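Long-range contacts in post-proline cleaving enzyme (Rickettsia typhi, PDB 4HVT), which probably acts as a serine-type oligopeptidase, hydrolysing peptide bonds on the carboxyl side of proline residues: residues S444-K452 and P463-G471; E113-L121 and R159-F168. All blocks are in the same frame, centred on the assembly; numbering follows the deposited sequence.

Interaction 1 (S444-K452 and P463-G471)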
ATOM      1  N   SER A 444      -4.307  12.218  24.135  1.00 22.78           N
ATOM      2  CA  SER A 444      -3.075  11.432  24.052  1.00 22.68           C
ATOM      3  C   SER A 444      -2.423  11.126  25.428  1.00 23.49           C
ATOM      4  O   SER A 444      -1.818  10.078  25.603  1.00 22.11           O
ATOM      5  CB  SER A 444      -2.108  12.136  23.098  1.00 22.09           C
ATOM      6  OG  SER A 444      -2.789  12.382  21.864  1.00 21.95           O
ATOM      7  N   GLU A 445      -2.579  12.035  26.395  1.00 23.68           N
ATOM      8  CA  GLU A 445      -2.036  11.857  27.740  1.00 25.87           C
ATOM      9  C   GLU A 445      -2.674  10.714  28.512  1.00 25.42           C
ATOM     10  O   GLU A 445      -2.126  10.321  29.525  1.00 26.10           O
ATOM     11  CB  GLU A 445      -2.160  13.153  28.553  1.00 28.53           C
ATOM     12  CG  GLU A 445      -1.160  14.206  28.144  1.00 31.11           C
ATOM     13  CD  GLU A 445      -0.881  15.237  29.221  1.00 34.49           C
ATOM     14  OE1 GLU A 445      -1.441  15.141  30.350  1.00 40.22           O
ATOM     15  OE2 GLU A 445      -0.092  16.169  28.945  1.00 34.83           O
ATOM     16  N   ASN A 446      -3.829  10.206  28.073  1.00 24.54           N
ATOM     17  CA  ASN A 446      -4.445   9.060  28.747  1.00 25.86           C
ATOM     18  C   ASN A 446      -3.841   7.752  28.255  1.00 23.87           C
ATOM     19  O   ASN A 446      -4.255   6.705  28.745  1.00 24.58           O
ATOM     20  CB  ASN A 446      -5.954   8.961  28.494  1.00 28.10           C
ATOM     21  CG  ASN A 446      -6.732   9.998  29.210  1.00 32.95           C
ATOM     22  OD1 ASN A 446      -6.228  10.619  30.139  1.00 36.14           O
ATOM     23  ND2 ASN A 446      -8.001  10.181  28.809  1.00 35.87           N
ATOM     24  N   TYR A 447      -2.911   7.834  27.276  1.00 21.92           N
ATOM     25  CA  TYR A 447      -2.279   6.634  26.662  1.00 20.91           C
ATOM     26  C   TYR A 447      -0.747   6.584  26.759  1.00 19.94           C
ATOM     27  O   TYR A 447      -0.069   7.590  26.992  1.00 20.12           O
ATOM     28  CB  TYR A 447      -2.734   6.549  25.211  1.00 20.32           C
ATOM     29  CG  TYR A 447      -4.214   6.552  25.119  1.00 21.84           C
ATOM     30  CD1 TYR A 447      -4.943   5.361  25.228  1.00 22.81           C
ATOM     31  CD2 TYR A 447      -4.919   7.749  25.014  1.00 22.44           C
ATOM     32  CE1 TYR A 447      -6.338   5.364  25.218  1.00 24.47           C
ATOM     33  CE2 TYR A 447      -6.314   7.767  24.996  1.00 24.03           C
ATOM     34  CZ  TYR A 447      -7.021   6.583  25.082  1.00 25.19           C
ATOM     35  OH  TYR A 447      -8.400   6.642  25.081  1.00 27.13           O
ATOM     36  N   VAL A 448      -0.208   5.389  26.574  1.00 18.99           N
ATOM     37  CA  VAL A 448       1.224   5.175  26.558  1.00 18.47           C
ATOM     38  C   VAL A 448       1.574   4.508  25.241  1.00 17.69           C
ATOM     39  O   VAL A 448       0.878   3.589  24.811  1.00 17.15           O
ATOM     40  CB  VAL A 448       1.676   4.250  27.705  1.00 19.42           C
ATOM     41  CG1 VAL A 448       3.192   4.050  27.636  1.00 19.65           C
ATOM     42  CG2 VAL A 448       1.290   4.839  29.045  1.00 20.58           C
ATOM     43  N   LEU A 449       2.663   4.974  24.659  1.00 17.09           N
ATOM     44  CA  LEU A 449       3.285   4.411  23.477  1.00 16.74           C
ATOM     45  C   LEU A 449       4.692   3.995  23.892  1.00 17.20           C
ATOM     46  O   LEU A 449       5.539   4.867  24.250  1.00 16.86           O
ATOM     47  CB  LEU A 449       3.333   5.453  22.355  1.00 16.17           C
ATOM     48  CG  LEU A 449       4.220   5.084  21.152  1.00 15.89           C
ATOM     49  CD1 LEU A 449       3.771   3.746  20.545  1.00 16.03           C
ATOM     50  CD2 LEU A 449       4.236   6.178  20.112  1.00 15.58           C
ATOM     51  N   GLU A 450       4.968   2.679  23.848  1.00 17.92           N
ATOM     52  CA  GLU A 450       6.302   2.193  24.145  1.00 19.32           C
ATOM     53  C   GLU A 450       6.909   1.497  22.932  1.00 18.73           C
ATOM     54  O   GLU A 450       6.268   0.638  22.314  1.00 19.56           O
ATOM     55  CB  GLU A 450       6.288   1.201  25.290  1.00 21.90           C
ATOM     56  CG  GLU A 450       6.202   1.744  26.678  1.00 25.64           C
ATOM     57  CD  GLU A 450       6.341   0.599  27.661  1.00 29.81           C
ATOM     58  OE1 GLU A 450       5.340   0.266  28.318  1.00 36.35           O
ATOM     59  OE2 GLU A 450       7.436  -0.025  27.687  1.00 34.02           O
ATOM     60  N   GLN A 451       8.167   1.797  22.665  1.00 18.07           N
ATOM     61  CA  GLN A 451       8.933   1.038  21.659  1.00 17.50           C
ATOM     62  C   GLN A 451       9.807   0.051  22.371  1.00 17.80           C
ATOM     63  O   GLN A 451      10.596   0.419  23.242  1.00 18.53           O
ATOM     64  CB  GLN A 451       9.754   1.978  20.778  1.00 16.54           C
ATOM     65  CG  GLN A 451      10.563   1.228  19.764  1.00 16.12           C
ATOM     66  CD  GLN A 451      11.248   2.129  18.771  1.00 15.57           C
ATOM     67  OE1 GLN A 451      11.042   3.369  18.759  1.00 15.13           O
ATOM     68  NE2 GLN A 451      12.099   1.519  17.944  1.00 15.15           N
ATOM     69  N   LYS A 452       9.568  -1.219  22.119  1.00 18.37           N
ATOM     70  CA  LYS A 452      10.203  -2.289  22.794  1.00 20.03           C
ATOM     71  C   LYS A 452      10.884  -3.235  21.792  1.00 20.08           C
ATOM     72  O   LYS A 452      10.809  -3.025  20.582  1.00 19.16           O
ATOM     73  CB  LYS A 452       9.119  -3.015  23.626  1.00 21.48           C
ATOM     74  CG  LYS A 452       8.532  -2.179  24.766  1.00 23.90           C
ATOM     75  CD  LYS A 452       7.362  -2.864  25.444  1.00 25.72           C
ATOM     76  CE  LYS A 452       7.811  -3.964  26.393  1.00 27.57           C
ATOM     77  NZ  LYS A 452       8.020  -3.436  27.764  1.00 28.37           N
ATOM     78  N   PRO A 463      11.905  -5.183  16.805  1.00 15.35           N
ATOM     79  CA  PRO A 463      11.154  -4.084  17.380  1.00 15.13           C
ATOM     80  C   PRO A 463       9.679  -4.392  17.431  1.00 14.94           C
ATOM     81  O   PRO A 463       9.139  -5.081  16.557  1.00 14.15           O
ATOM     82  CB  PRO A 463      11.345  -2.939  16.384  1.00 14.90           C
ATOM     83  CG  PRO A 463      12.496  -3.316  15.544  1.00 14.73           C
ATOM     84  CD  PRO A 463      12.493  -4.830  15.510  1.00 15.02           C
ATOM     85  N   TYR A 464       9.024  -3.853  18.440  1.00 15.11           N
ATOM     86  CA  TYR A 464       7.598  -3.760  18.427  1.00 15.28           C
ATOM     87  C   TYR A 464       7.119  -2.518  19.192  1.00 15.41           C
ATOM     88  O   TYR A 464       7.815  -1.999  20.072  1.00 16.29           O
ATOM     89  CB  TYR A 464       6.913  -5.027  18.964  1.00 15.78           C
ATOM     90  CG  TYR A 464       7.105  -5.394  20.422  1.00 16.84           C
ATOM     91  CD1 TYR A 464       8.219  -6.146  20.841  1.00 17.84           C
ATOM     92  CD2 TYR A 464       6.166  -5.067  21.357  1.00 17.48           C
ATOM     93  CE1 TYR A 464       8.390  -6.553  22.169  1.00 18.84           C
ATOM     94  CE2 TYR A 464       6.321  -5.470  22.673  1.00 18.65           C
ATOM     95  CZ  TYR A 464       7.421  -6.225  23.083  1.00 18.89           C
ATOM     96  OH  TYR A 464       7.524  -6.546  24.453  1.00 21.14           O
ATOM     97  N   PHE A 465       5.944  -2.063  18.796  1.00 15.36           N
ATOM     98  CA  PHE A 465       5.253  -0.904  19.331  1.00 15.49           C
ATOM     99  C   PHE A 465       4.024  -1.323  20.126  1.00 16.00           C
ATOM    100  O   PHE A 465       3.132  -2.058  19.632  1.00 15.91           O
ATOM    101  CB  PHE A 465       4.924   0.070  18.228  1.00 15.05           C
ATOM    102  CG  PHE A 465       6.144   0.677  17.630  1.00 15.37           C
ATOM    103  CD1 PHE A 465       6.697   1.826  18.155  1.00 15.70           C
ATOM    104  CD2 PHE A 465       6.780   0.061  16.575  1.00 14.99           C
ATOM    105  CE1 PHE A 465       7.868   2.378  17.607  1.00 15.42           C
ATOM    106  CE2 PHE A 465       7.940   0.546  16.050  1.00 15.33           C
ATOM    107  CZ  PHE A 465       8.483   1.753  16.519  1.00 15.33           C
ATOM    108  N   LEU A 466       4.010  -0.882  21.379  1.00 16.31           N
ATOM    109  CA  LEU A 466       2.996  -1.253  22.313  1.00 16.54           C
ATOM    110  C   LEU A 466       2.218   0.020  22.715  1.00 16.64           C
ATOM    111  O   LEU A 466       2.840   1.009  23.140  1.00 16.37           O
ATOM    112  CB  LEU A 466       3.683  -1.829  23.540  1.00 17.40           C
ATOM    113  CG  LEU A 466       2.802  -2.095  24.740  1.00 17.94           C
ATOM    114  CD1 LEU A 466       1.747  -3.176  24.531  1.00 18.21           C
ATOM    115  CD2 LEU A 466       3.696  -2.458  25.935  1.00 18.38           C
ATOM    116  N   VAL A 467       0.888   0.010  22.568  1.00 16.58           N
ATOM    117  CA  VAL A 467       0.028   1.147  22.925  1.00 17.00           C
ATOM    118  C   VAL A 467      -1.071   0.648  23.873  1.00 17.82           C
ATOM    119  O   VAL A 467      -1.725  -0.382  23.619  1.00 17.88           O
ATOM    120  CB  VAL A 467      -0.649   1.776  21.695  1.00 16.57           C
ATOM    121  CG1 VAL A 467      -1.671   2.854  22.084  1.00 17.35           C
ATOM    122  CG2 VAL A 467       0.407   2.397  20.816  1.00 16.20           C
ATOM    123  N   TYR A 468      -1.264   1.357  24.980  1.00 18.56           N
ATOM    124  CA  TYR A 468      -2.269   0.961  25.956  1.00 20.28           C
ATOM    125  C   TYR A 468      -2.818   2.185  26.672  1.00 21.08           C
ATOM    126  O   TYR A 468      -2.277   3.317  26.589  1.00 20.86           O
ATOM    127  CB  TYR A 468      -1.748  -0.085  26.979  1.00 21.26           C
ATOM    128  CG  TYR A 468      -0.551   0.326  27.798  1.00 22.49           C
ATOM    129  CD1 TYR A 468       0.758   0.055  27.375  1.00 22.81           C
ATOM    130  CD2 TYR A 468      -0.724   0.947  29.024  1.00 23.38           C
ATOM    131  CE1 TYR A 468       1.850   0.418  28.173  1.00 24.29           C
ATOM    132  CE2 TYR A 468       0.355   1.305  29.798  1.00 25.03           C
ATOM    133  CZ  TYR A 468       1.635   1.017  29.373  1.00 25.63           C
ATOM    134  OH  TYR A 468       2.684   1.450  30.175  1.00 28.57           O
ATOM    135  N   LYS A 469      -3.929   1.960  27.344  1.00 22.42           N
ATOM    136  CA  LYS A 469      -4.550   3.052  28.123  1.00 23.28           C
ATOM    137  C   LYS A 469      -3.936   3.130  29.528  1.00 23.76           C
ATOM    138  O   LYS A 469      -3.755   2.120  30.182  1.00 22.76           O
ATOM    139  CB  LYS A 469      -6.056   2.812  28.172  1.00 25.33           C
ATOM    140  CG  LYS A 469      -6.870   4.034  28.570  1.00 27.16           C
ATOM    141  CD  LYS A 469      -8.354   3.683  28.629  1.00 29.93           C
ATOM    142  CE  LYS A 469      -9.237   4.871  29.003  1.00 31.94           C
ATOM    143  NZ  LYS A 469     -10.656   4.676  28.563  1.00 32.30           N
ATOM    144  N   LYS A 470      -3.593   4.321  30.009  1.00 23.83           N
ATOM    145  CA  LYS A 470      -3.017   4.428  31.345  1.00 25.40           C
ATOM    146  C   LYS A 470      -3.996   3.878  32.376  1.00 26.14           C
ATOM    147  O   LYS A 470      -5.225   4.077  32.291  1.00 26.69           O
ATOM    148  CB  LYS A 470      -2.658   5.857  31.681  1.00 25.77           C
ATOM    149  CG  LYS A 470      -1.383   6.328  31.019  1.00 26.03           C
ATOM    150  CD  LYS A 470      -1.079   7.771  31.311  1.00 25.88           C
ATOM    151  CE  LYS A 470       0.013   8.294  30.398  1.00 25.99           C
ATOM    152  NZ  LYS A 470       0.403   9.665  30.810  1.00 26.14           N
ATOM    153  N   GLY A 471      -3.449   3.123  33.316  1.00 26.85           N
ATOM    154  CA  GLY A 471      -4.262   2.565  34.382  1.00 27.08           C
ATOM    155  C   GLY A 471      -4.556   1.099  34.241  1.00 27.09           C
ATOM    156  O   GLY A 471      -5.042   0.498  35.185  1.00 28.32           O
TER
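Six backbone hydrogen bonds zip strand 447-452 to strand 463-469 in antiparallel register, the hydrogen-bonded pairs being V448 with Y468, E450 with L466 and K452 with Y464; the straightest, E450 N to L466 O, spans 2.8 Å. Past the strand end, K470 N donates to N446 O at 2.8 Å, while K470 NZ reaches back to E445 O in a weak bond.

Two CH-pi contacts lie on the face with V448, E450 and K452. CB of V448 sits 3.9 Å from the centroid of the Y468 ring, and CB of K452 covers a face of the Y464 ring in the same manner. Both tyrosines place CG between backbone N and carbonyl carbon (chi1 59° for Y468), which swings their rings across to the neighbouring strand. At the Y468 edge, E450 OE1 takes a weak bond from the hydroxyl, and on the same strand K452 NZ makes a salt bridge with E450 OE2, a weak bond at 3.5 Å.

On the other face, L449 CD1 meets V467 CG2 at 3.6 Å, and the Q451 chain runs alongside the F465 ring, its amide held by N369 and N396.

This is a beta hairpin at the edge of the mixed sheet of an alpha/beta-hydrolase domain, with strand 510-514 next to 461-469.

Interaction 2 (E113-L121 and R159-F168)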
ATOM      1  N   GLU A 113     -14.685  23.637  -3.289  1.00 19.78           N
ATOM      2  CA  GLU A 113     -15.269  23.602  -4.627  1.00 20.20           C
ATOM      3  C   GLU A 113     -15.256  22.115  -5.051  1.00 19.11           C
ATOM      4  O   GLU A 113     -14.169  21.522  -5.165  1.00 18.21           O
ATOM      5  CB  GLU A 113     -14.416  24.446  -5.561  1.00 21.42           C
ATOM      6  CG  GLU A 113     -14.836  24.297  -7.002  1.00 23.11           C
ATOM      7  CD  GLU A 113     -14.170  25.279  -7.938  1.00 24.73           C
ATOM      8  OE1 GLU A 113     -12.981  25.661  -7.718  1.00 24.72           O
ATOM      9  OE2 GLU A 113     -14.889  25.649  -8.907  1.00 27.16           O
ATOM     10  N   VAL A 114     -16.425  21.527  -5.304  1.00 18.71           N
ATOM     11  CA  VAL A 114     -16.474  20.105  -5.714  1.00 17.75           C
ATOM     12  C   VAL A 114     -16.129  20.062  -7.199  1.00 17.29           C
ATOM     13  O   VAL A 114     -16.656  20.855  -8.004  1.00 17.62           O
ATOM     14  CB  VAL A 114     -17.860  19.460  -5.489  1.00 18.66           C
ATOM     15  CG1 VAL A 114     -17.919  18.054  -6.102  1.00 18.34           C
ATOM     16  CG2 VAL A 114     -18.204  19.368  -4.008  1.00 19.09           C
ATOM     17  N   LEU A 115     -15.226  19.168  -7.555  1.00 16.20           N
ATOM     18  CA  LEU A 115     -14.789  19.039  -8.951  1.00 15.97           C
ATOM     19  C   LEU A 115     -15.422  17.822  -9.619  1.00 16.03           C
ATOM     20  O   LEU A 115     -15.948  17.938 -10.705  1.00 16.41           O
ATOM     21  CB  LEU A 115     -13.277  18.938  -9.002  1.00 15.41           C
ATOM     22  CG  LEU A 115     -12.499  20.091  -8.395  1.00 15.39           C
ATOM     23  CD1 LEU A 115     -11.013  19.825  -8.368  1.00 15.10           C
ATOM     24  CD2 LEU A 115     -12.858  21.405  -9.115  1.00 16.18           C
ATOM     25  N   ILE A 116     -15.341  16.668  -8.960  1.00 15.65           N
ATOM     26  CA  ILE A 116     -15.982  15.457  -9.414  1.00 15.73           C
ATOM     27  C   ILE A 116     -16.629  14.745  -8.248  1.00 16.16           C
ATOM     28  O   ILE A 116     -15.964  14.456  -7.252  1.00 15.62           O
ATOM     29  CB  ILE A 116     -15.049  14.446 -10.133  1.00 15.09           C
ATOM     30  CG1 ILE A 116     -14.367  15.105 -11.339  1.00 14.89           C
ATOM     31  CG2 ILE A 116     -15.901  13.291 -10.599  1.00 15.39           C
ATOM     32  CD1 ILE A 116     -13.239  14.312 -11.965  1.00 14.36           C
ATOM     33  N   ASP A 117     -17.928  14.469  -8.407  1.00 16.98           N
ATOM     34  CA  ASP A 117     -18.708  13.669  -7.457  1.00 17.69           C
ATOM     35  C   ASP A 117     -18.828  12.238  -8.014  1.00 17.85           C
ATOM     36  O   ASP A 117     -19.610  11.971  -8.963  1.00 18.22           O
ATOM     37  CB  ASP A 117     -20.087  14.318  -7.244  1.00 18.79           C
ATOM     38  CG  ASP A 117     -20.969  13.573  -6.243  1.00 19.65           C
ATOM     39  OD1 ASP A 117     -20.819  12.367  -6.046  1.00 19.46           O
ATOM     40  OD2 ASP A 117     -21.889  14.220  -5.621  1.00 21.44           O
ATOM     41  N   PHE A 118     -18.119  11.309  -7.369  1.00 17.44           N
ATOM     42  CA  PHE A 118     -18.066   9.925  -7.861  1.00 17.39           C
ATOM     43  C   PHE A 118     -19.328   9.156  -7.524  1.00 18.67           C
ATOM     44  O   PHE A 118     -19.639   8.174  -8.172  1.00 19.42           O
ATOM     45  CB  PHE A 118     -16.799   9.169  -7.380  1.00 16.51           C
ATOM     46  CG  PHE A 118     -15.580   9.622  -8.085  1.00 15.85           C
ATOM     47  CD1 PHE A 118     -14.920  10.790  -7.686  1.00 15.31           C
ATOM     48  CD2 PHE A 118     -15.145   8.981  -9.224  1.00 15.43           C
ATOM     49  CE1 PHE A 118     -13.829  11.267  -8.416  1.00 15.04           C
ATOM     50  CE2 PHE A 118     -14.039   9.468  -9.939  1.00 15.03           C
ATOM     51  CZ  PHE A 118     -13.403  10.609  -9.543  1.00 14.87           C
ATOM     52  N   ASP A 119     -20.078   9.625  -6.529  1.00 19.67           N
ATOM     53  CA  ASP A 119     -21.391   9.019  -6.243  1.00 20.82           C
ATOM     54  C   ASP A 119     -22.370   9.303  -7.386  1.00 22.80           C
ATOM     55  O   ASP A 119     -23.101   8.418  -7.806  1.00 23.45           O
ATOM     56  CB  ASP A 119     -21.908   9.534  -4.922  1.00 20.79           C
ATOM     57  CG  ASP A 119     -20.997   9.143  -3.793  1.00 19.96           C
ATOM     58  OD1 ASP A 119     -21.156   8.029  -3.260  1.00 19.53           O
ATOM     59  OD2 ASP A 119     -20.121   9.954  -3.434  1.00 19.61           O
ATOM     60  N   LYS A 120     -22.366  10.536  -7.885  1.00 24.95           N
ATOM     61  CA  LYS A 120     -23.179  10.899  -9.045  1.00 28.09           C
ATOM     62  C   LYS A 120     -22.779  10.134 -10.292  1.00 28.51           C
ATOM     63  O   LYS A 120     -23.643   9.661 -11.052  1.00 29.70           O
ATOM     64  CB  LYS A 120     -23.061  12.384  -9.341  1.00 31.60           C
ATOM     65  CG  LYS A 120     -24.028  13.249  -8.586  1.00 35.05           C
ATOM     66  CD  LYS A 120     -23.846  14.716  -8.951  1.00 38.09           C
ATOM     67  CE  LYS A 120     -24.615  15.597  -7.984  1.00 41.81           C
ATOM     68  NZ  LYS A 120     -23.903  16.883  -7.742  1.00 44.75           N
ATOM     69  N   LEU A 121     -21.474  10.010 -10.510  1.00 25.98           N
ATOM     70  CA  LEU A 121     -20.964   9.254 -11.638  1.00 26.36           C
ATOM     71  C   LEU A 121     -21.426   7.814 -11.586  1.00 25.89           C
ATOM     72  O   LEU A 121     -21.786   7.231 -12.611  1.00 27.06           O
ATOM     73  CB  LEU A 121     -19.431   9.282 -11.651  1.00 26.21           C
ATOM     74  CG  LEU A 121     -18.726  10.383 -12.410  1.00 26.86           C
ATOM     75  CD1 LEU A 121     -17.237  10.035 -12.400  1.00 25.30           C
ATOM     76  CD2 LEU A 121     -19.282  10.543 -13.839  1.00 28.21           C
ATOM     77  N   ARG A 159     -10.400   8.844 -17.776  1.00 12.05           N
ATOM     78  CA  ARG A 159     -11.118   9.737 -18.642  1.00 13.26           C
ATOM     79  C   ARG A 159     -10.510  11.117 -18.522  1.00 12.77           C
ATOM     80  O   ARG A 159     -10.196  11.580 -17.403  1.00 12.26           O
ATOM     81  CB  ARG A 159     -12.584   9.851 -18.247  1.00 15.24           C
ATOM     82  CG  ARG A 159     -13.372   8.592 -18.375  1.00 17.65           C
ATOM     83  CD  ARG A 159     -14.793   8.862 -17.917  1.00 20.06           C
ATOM     84  NE  ARG A 159     -15.501   9.781 -18.793  1.00 21.96           N
ATOM     85  CZ  ARG A 159     -16.760  10.169 -18.594  1.00 24.29           C
ATOM     86  NH1 ARG A 159     -17.427   9.765 -17.513  1.00 24.94           N
ATOM     87  NH2 ARG A 159     -17.341  10.988 -19.442  1.00 25.69           N
ATOM     88  N   GLU A 160     -10.353  11.795 -19.640  1.00 12.82           N
ATOM     89  CA  GLU A 160      -9.818  13.168 -19.634  1.00 12.84           C
ATOM     90  C   GLU A 160     -10.860  14.185 -19.175  1.00 13.24           C
ATOM     91  O   GLU A 160     -12.026  14.077 -19.518  1.00 13.73           O
ATOM     92  CB  GLU A 160      -9.371  13.528 -21.050  1.00 12.99           C
ATOM     93  CG  GLU A 160      -8.505  14.780 -21.118  1.00 12.95           C
ATOM     94  CD  GLU A 160      -8.155  15.193 -22.522  1.00 13.34           C
ATOM     95  OE1 GLU A 160      -8.541  14.507 -23.501  1.00 13.52           O
ATOM     96  OE2 GLU A 160      -7.461  16.210 -22.657  1.00 13.88           O
ATOM     97  N   TRP A 161     -10.434  15.163 -18.397  1.00 13.50           N
ATOM     98  CA  TRP A 161     -11.334  16.045 -17.686  1.00 14.23           C
ATOM     99  C   TRP A 161     -10.765  17.461 -17.713  1.00 14.65           C
ATOM    100  O   TRP A 161      -9.562  17.642 -17.716  1.00 14.20           O
ATOM    101  CB  TRP A 161     -11.505  15.524 -16.248  1.00 13.88           C
ATOM    102  CG  TRP A 161     -12.446  16.334 -15.382  1.00 14.22           C
ATOM    103  CD1 TRP A 161     -13.770  16.086 -15.170  1.00 14.67           C
ATOM    104  CD2 TRP A 161     -12.091  17.399 -14.501  1.00 14.19           C
ATOM    105  NE1 TRP A 161     -14.281  16.992 -14.266  1.00 15.28           N
ATOM    106  CE2 TRP A 161     -13.269  17.790 -13.822  1.00 14.64           C
ATOM    107  CE3 TRP A 161     -10.907  18.063 -14.233  1.00 13.71           C
ATOM    108  CZ2 TRP A 161     -13.293  18.842 -12.887  1.00 14.98           C
ATOM    109  CZ3 TRP A 161     -10.919  19.138 -13.316  1.00 14.07           C
ATOM    110  CH2 TRP A 161     -12.107  19.484 -12.641  1.00 14.53           C
ATOM    111  N   ASP A 162     -11.639  18.455 -17.809  1.00 16.16           N
ATOM    112  CA  ASP A 162     -11.204  19.840 -17.942  1.00 17.61           C
ATOM    113  C   ASP A 162     -11.674  20.758 -16.770  1.00 18.08           C
ATOM    114  O   ASP A 162     -12.858  20.864 -16.477  1.00 18.63           O
ATOM    115  CB  ASP A 162     -11.665  20.422 -19.243  1.00 18.98           C
ATOM    116  CG  ASP A 162     -11.032  21.787 -19.517  1.00 20.61           C
ATOM    117  OD1 ASP A 162     -11.581  22.780 -18.999  1.00 21.78           O
ATOM    118  OD2 ASP A 162      -9.990  21.881 -20.244  1.00 21.43           O
ATOM    119  N   LEU A 163     -10.721  21.422 -16.158  1.00 18.94           N
ATOM    120  CA  LEU A 163     -10.963  22.258 -14.937  1.00 20.79           C
ATOM    121  C   LEU A 163     -11.789  23.515 -15.205  1.00 23.20           C
ATOM    122  O   LEU A 163     -12.606  23.909 -14.344  1.00 23.50           O
ATOM    123  CB  LEU A 163      -9.625  22.639 -14.293  1.00 20.74           C
ATOM    124  CG  LEU A 163      -9.626  23.507 -13.030  1.00 21.24           C
ATOM    125  CD1 LEU A 163     -10.382  22.776 -11.941  1.00 21.12           C
ATOM    126  CD2 LEU A 163      -8.192  23.786 -12.622  1.00 21.37           C
ATOM    127  N   GLU A 164     -11.596  24.125 -16.376  1.00 25.29           N
ATOM    128  CA  GLU A 164     -12.387  25.314 -16.744  1.00 28.99           C
ATOM    129  C   GLU A 164     -13.850  24.932 -16.920  1.00 28.30           C
ATOM    130  O   GLU A 164     -14.739  25.608 -16.401  1.00 26.82           O
ATOM    131  CB  GLU A 164     -11.820  25.977 -17.994  1.00 32.88           C
ATOM    132  CG  GLU A 164     -12.503  27.266 -18.421  1.00 38.05           C
ATOM    133  CD  GLU A 164     -11.832  27.852 -19.652  1.00 43.01           C
ATOM    134  OE1 GLU A 164     -10.675  28.336 -19.551  1.00 46.61           O
ATOM    135  OE2 GLU A 164     -12.460  27.803 -20.734  1.00 49.83           O
ATOM    136  N   LYS A 165     -14.095  23.826 -17.629  1.00 26.78           N
ATOM    137  CA  LYS A 165     -15.443  23.290 -17.819  1.00 26.94           C
ATOM    138  C   LYS A 165     -16.023  22.550 -16.594  1.00 26.49           C
ATOM    139  O   LYS A 165     -17.243  22.358 -16.512  1.00 26.44           O
ATOM    140  CB  LYS A 165     -15.427  22.334 -19.027  1.00 28.13           C
ATOM    141  N   LYS A 166     -15.150  22.122 -15.667  1.00 25.03           N
ATOM    142  CA  LYS A 166     -15.518  21.214 -14.545  1.00 24.62           C
ATOM    143  C   LYS A 166     -16.309  20.006 -15.041  1.00 23.34           C
ATOM    144  O   LYS A 166     -17.335  19.607 -14.478  1.00 23.56           O
ATOM    145  CB  LYS A 166     -16.256  21.969 -13.435  1.00 27.15           C
ATOM    146  CG  LYS A 166     -15.289  22.692 -12.508  1.00 28.71           C
ATOM    147  CD  LYS A 166     -15.961  23.835 -11.763  1.00 31.80           C
ATOM    148  CE  LYS A 166     -16.892  23.357 -10.674  1.00 33.55           C
ATOM    149  NZ  LYS A 166     -17.280  24.530  -9.802  1.00 34.32           N
ATOM    150  N   ASP A 167     -15.817  19.421 -16.130  1.00 21.79           N
ATOM    151  CA  ASP A 167     -16.481  18.274 -16.746  1.00 21.27           C
ATOM    152  C   ASP A 167     -15.508  17.490 -17.596  1.00 19.77           C
ATOM    153  O   ASP A 167     -14.442  18.005 -17.972  1.00 17.92           O
ATOM    154  CB  ASP A 167     -17.651  18.754 -17.643  1.00 23.44           C
ATOM    155  CG  ASP A 167     -18.692  17.679 -17.895  1.00 24.60           C
ATOM    156  OD1 ASP A 167     -18.667  16.604 -17.296  1.00 24.76           O
ATOM    157  OD2 ASP A 167     -19.597  17.930 -18.717  1.00 28.84           O
ATOM    158  N   PHE A 168     -15.908  16.249 -17.902  1.00 19.23           N
ATOM    159  CA  PHE A 168     -15.155  15.401 -18.807  1.00 18.69           C
ATOM    160  C   PHE A 168     -15.104  16.018 -20.218  1.00 19.13           C
ATOM    161  O   PHE A 168     -16.020  16.721 -20.680  1.00 20.26           O
ATOM    162  CB  PHE A 168     -15.691  13.948 -18.790  1.00 18.92           C
ATOM    163  CG  PHE A 168     -15.514  13.308 -17.454  1.00 18.49           C
ATOM    164  CD1 PHE A 168     -14.270  12.878 -17.057  1.00 17.55           C
ATOM    165  CD2 PHE A 168     -16.549  13.286 -16.520  1.00 19.83           C
ATOM    166  CE1 PHE A 168     -14.057  12.312 -15.811  1.00 17.59           C
ATOM    167  CE2 PHE A 168     -16.329  12.764 -15.244  1.00 19.30           C
ATOM    168  CZ  PHE A 168     -15.069  12.278 -14.903  1.00 18.76           C
TER
HETATM  169  O   HOH W   1     -17.033  17.027 -13.088  1.00 22.61           O
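L115 and K166 have the nearest pair of CA atoms, 6.0 Å apart, and their carbonyls are bridged by a water. Strand 113-117 carries a classic beta bulge, L115 and I116 both facing W97, before D117 N-caps the following helix; strand 159-162 turns back into 167-168 through a G1 bulge at K166 and D167. The water donates to L115 O at 2.8 Å and to K166 O at 2.9 Å, and accepts from W161 NE1, lying in the plane of the indole at its edge.

I116 and W161 run alongside in opposite senses, so CD1 rests over the indole, 3.7 Å from the centroid of the five-membered ring. L115 lies roughly perpendicular to the same side chain, CB 3.9 Å from W161 CH2. The F168 ring is sandwiched between the R159 guanidinium and W161 CD1, while its CE2 end meets L121 CD2 at 4.0 Å. At the exposed end K166, bent at chi3 (73°), brings NZ within 2.8 Å of E113 OE2, a salt bridge on the anti lone pair; E113 OE1 pairs with R99.

Aromatic and aliphatic side chains packed between successive antiparallel sheets, here 77-117 and the one that begins with strand 129-136, are characteristic of a beta-propeller.

How the interactions relate
Interaction 2 closes before interaction 1 opens along the chain, and the two share no sheet: their centres are 44 Å apart and their nearest atoms about 30 Å. Interaction 2 joins the outermost strand of the sheet 77-117, with the start of helix 118-125, to the next sheet within the N-terminal propeller. Interaction 1 follows the last propeller sheet, which ends with strand 432-436, and forms the hairpin that starts the eight-stranded sheet of the hydrolase domain. That sheet also holds strand 560-565, leading into a probable nucleophile elbow. One contact thus packs sheet against sheet in the propeller, the other builds the catalytic domain's sheet edge.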